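Local coordinates for protein Xcc_ctr_pt (Xanthomonas campestris pv. campestris, PDB 6NJW) that probably cleaves DNA as an OLD family nuclease, this C-terminal piece carrying the metal-binding Toprim domain, consistent with a two-metal mechanism, at residues A[22-27]-A[212-217]. Sequence-based numbering, arbitrary orientation.
Sequences GVILVE and SALEHI
Ile24 reaches from strand 22-26 to meet Leu214 and Ile217, which stand about one helical turn apart on helix 208-226. Its CG1 lies anti to the carbonyl carbon (chi1 -65°), and from there CD1 extends to CD2 of Leu214 at 3.8 Å, methyl on methyl. Farther back along the same side chain, CG1 of Ile24 lies 4.1 Å from CG2 of Ile217, methylene against methyl. Both pairs cross obliquely, and no hydrogen bond links the segments. Branched apolar residues suit this place because they must bridge segments whose axes approach to 9.6 Å at their closest. The backbones come nearest at Gly22, whose CA lies 6.9 Å from CA of Ile217; CD1 of Ile217 is 4.3 Å from CA of Gly22, and the missing side chain leaves room for that methyl. Toward the other end the contact fades. Val26 and Glu27 do not touch the helix segment, while Ser212 and Glu215 are partly exposed, where polar groups can meet water. Val78 and Ile51 of the flanking strands also pack on Ile24 and Ile217, and Val35 and Ala39 of helix 29-41 on Leu214. The helix runs nearly antiparallel to the strand (162° between the segments) and packs against the parallel sheet, as in the alpha/beta Toprim fold.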
ATOM      1  N   GLY A  22     -15.827  -3.867   3.139  1.00 38.49           N
ATOM      2  CA  GLY A  22     -14.478  -4.396   3.046  1.00 38.02           C
ATOM      3  C   GLY A  22     -13.491  -3.360   3.529  1.00 33.73           C
ATOM      4  O   GLY A  22     -13.807  -2.165   3.604  1.00 34.53           O
ATOM      5  N   VAL A  23     -12.284  -3.826   3.880  1.00 30.91           N
ATOM      6  CA  VAL A  23     -11.257  -2.942   4.431  1.00 30.63           C
ATOM      7  C   VAL A  23      -9.914  -3.249   3.781  1.00 33.33           C
ATOM      8  O   VAL A  23      -9.517  -4.409   3.699  1.00 34.59           O
ATOM      9  CB  VAL A  23     -11.115  -3.071   5.958  1.00 30.70           C
ATOM     10  CG1 VAL A  23     -10.061  -2.069   6.443  1.00 30.57           C
ATOM     11  CG2 VAL A  23     -12.436  -2.780   6.640  1.00 34.53           C
ATOM     12  N   ILE A  24      -9.219  -2.209   3.337  1.00 32.85           N
ATOM     13  CA  ILE A  24      -7.846  -2.299   2.858  1.00 32.75           C
ATOM     14  C   ILE A  24      -6.929  -1.747   3.944  1.00 27.69           C
ATOM     15  O   ILE A  24      -6.969  -0.548   4.239  1.00 33.50           O
ATOM     16  CB  ILE A  24      -7.655  -1.510   1.555  1.00 30.83           C
ATOM     17  CG1 ILE A  24      -8.489  -2.124   0.419  1.00 31.85           C
ATOM     18  CG2 ILE A  24      -6.167  -1.436   1.205  1.00 30.74           C
ATOM     19  CD1 ILE A  24      -8.734  -1.111  -0.741  1.00 32.61           C
ATOM     20  N   LEU A  25      -6.074  -2.600   4.503  1.00 31.70           N
ATOM     21  CA  LEU A  25      -5.174  -2.211   5.589  1.00 35.43           C
ATOM     22  C   LEU A  25      -3.814  -1.860   5.009  1.00 31.81           C
ATOM     23  O   LEU A  25      -3.226  -2.672   4.280  1.00 31.80           O
ATOM     24  CB  LEU A  25      -5.029  -3.350   6.607  1.00 30.65           C
ATOM     25  CG  LEU A  25      -6.309  -3.749   7.332  1.00 32.83           C
ATOM     26  CD1 LEU A  25      -6.040  -5.038   8.140  1.00 34.08           C
ATOM     27  CD2 LEU A  25      -6.742  -2.594   8.229  1.00 37.66           C
ATOM     28  N   VAL A  26      -3.321  -0.660   5.336  1.00 32.94           N
ATOM     29  CA  VAL A  26      -2.063  -0.135   4.823  1.00 35.77           C
ATOM     30  C   VAL A  26      -1.241   0.403   5.994  1.00 35.36           C
ATOM     31  O   VAL A  26      -1.755   0.630   7.087  1.00 35.40           O
ATOM     32  CB  VAL A  26      -2.300   0.964   3.762  1.00 33.82           C
ATOM     33  CG1 VAL A  26      -3.196   0.401   2.614  1.00 35.50           C
ATOM     34  CG2 VAL A  26      -2.933   2.176   4.385  1.00 35.06           C
ATOM     35  N   GLU A  27       0.057   0.613   5.752  1.00 36.52           N
ATOM     36  CA  GLU A  27       0.952   0.986   6.845  1.00 39.36           C
ATOM     37  C   GLU A  27       0.846   2.460   7.223  1.00 43.36           C
ATOM     38  O   GLU A  27       0.925   2.803   8.405  1.00 40.95           O
ATOM     39  CB  GLU A  27       2.399   0.662   6.477  1.00 38.26           C
ATOM     40  CG  GLU A  27       2.714  -0.830   6.419  1.00 39.64           C
ATOM     41  CD  GLU A  27       4.189  -1.069   6.096  1.00 47.57           C
ATOM     42  OE1 GLU A  27       4.968  -0.095   6.174  1.00 48.56           O
ATOM     43  OE2 GLU A  27       4.565  -2.213   5.770  1.00 46.44           O
ATOM     44  N   SER A 212      -2.798  -6.325  -6.953  1.00 34.88           N
ATOM     45  CA  SER A 212      -3.198  -7.601  -6.376  1.00 32.28           C
ATOM     46  C   SER A 212      -4.164  -7.414  -5.217  1.00 33.18           C
ATOM     47  O   SER A 212      -5.175  -8.121  -5.125  1.00 35.77           O
ATOM     48  CB  SER A 212      -1.959  -8.366  -5.907  1.00 38.94           C
ATOM     49  OG  SER A 212      -1.273  -8.942  -7.007  1.00 40.34           O
ATOM     50  N   ALA A 213      -3.876  -6.464  -4.328  1.00 33.39           N
ATOM     51  CA  ALA A 213      -4.745  -6.280  -3.175  1.00 33.62           C
ATOM     52  C   ALA A 213      -6.079  -5.709  -3.596  1.00 33.19           C
ATOM     53  O   ALA A 213      -7.119  -6.111  -3.069  1.00 33.17           O
ATOM     54  CB  ALA A 213      -4.089  -5.363  -2.139  1.00 33.33           C
ATOM     55  N   LEU A 214      -6.069  -4.743  -4.517  1.00 32.78           N
ATOM     56  CA  LEU A 214      -7.329  -4.160  -4.982  1.00 34.56           C
ATOM     57  C   LEU A 214      -8.220  -5.209  -5.644  1.00 33.68           C
ATOM     58  O   LEU A 214      -9.429  -5.255  -5.388  1.00 33.02           O
ATOM     59  CB  LEU A 214      -7.044  -3.010  -5.945  1.00 31.51           C
ATOM     60  CG  LEU A 214      -6.448  -1.771  -5.292  1.00 35.66           C
ATOM     61  CD1 LEU A 214      -6.073  -0.742  -6.383  1.00 37.52           C
ATOM     62  CD2 LEU A 214      -7.435  -1.160  -4.287  1.00 35.37           C
ATOM     63  N   GLU A 215      -7.641  -6.056  -6.499  1.00 34.41           N
ATOM     64  CA  GLU A 215      -8.412  -7.103  -7.168  1.00 36.55           C
ATOM     65  C   GLU A 215      -8.896  -8.158  -6.176  1.00 39.57           C
ATOM     66  O   GLU A 215     -10.008  -8.685  -6.309  1.00 37.09           O
ATOM     67  CB  GLU A 215      -7.560  -7.733  -8.268  1.00 34.37           C
ATOM     68  CG  GLU A 215      -7.186  -6.732  -9.388  1.00 37.53           C
ATOM     69  CD  GLU A 215      -6.356  -7.354 -10.520  1.00 44.34           C
ATOM     70  OE1 GLU A 215      -5.632  -8.334 -10.264  1.00 41.65           O
ATOM     71  OE2 GLU A 215      -6.417  -6.838 -11.655  1.00 43.72           O
ATOM     72  N   HIS A 216      -8.089  -8.460  -5.156  1.00 34.86           N
ATOM     73  CA  HIS A 216      -8.507  -9.442  -4.162  1.00 32.38           C
ATOM     74  C   HIS A 216      -9.747  -8.963  -3.412  1.00 33.38           C
ATOM     75  O   HIS A 216     -10.721  -9.711  -3.275  1.00 34.57           O
ATOM     76  CB  HIS A 216      -7.369  -9.723  -3.174  1.00 29.09           C
ATOM     77  CG  HIS A 216      -7.670 -10.839  -2.220  1.00 34.02           C
ATOM     78  ND1 HIS A 216      -7.203 -12.123  -2.403  1.00 39.54           N
ATOM     79  CD2 HIS A 216      -8.422 -10.874  -1.091  1.00 32.51           C
ATOM     80  CE1 HIS A 216      -7.644 -12.899  -1.429  1.00 35.36           C
ATOM     81  NE2 HIS A 216      -8.387 -12.166  -0.618  1.00 32.17           N
ATOM     82  N   ILE A 217      -9.738  -7.713  -2.930  1.00 33.35           N
ATOM     83  CA  ILE A 217     -10.867  -7.238  -2.130  1.00 33.93           C
ATOM     84  C   ILE A 217     -12.082  -6.992  -3.014  1.00 40.48           C
ATOM     85  O   ILE A 217     -13.225  -7.239  -2.605  1.00 35.16           O
ATOM     86  CB  ILE A 217     -10.487  -5.983  -1.314  1.00 32.16           C
ATOM     87  CG1 ILE A 217     -11.582  -5.644  -0.286  1.00 38.63           C
ATOM     88  CG2 ILE A 217     -10.238  -4.768  -2.174  1.00 32.62           C
ATOM     89  CD1 ILE A 217     -11.797  -6.759   0.733  1.00 44.02           C
TER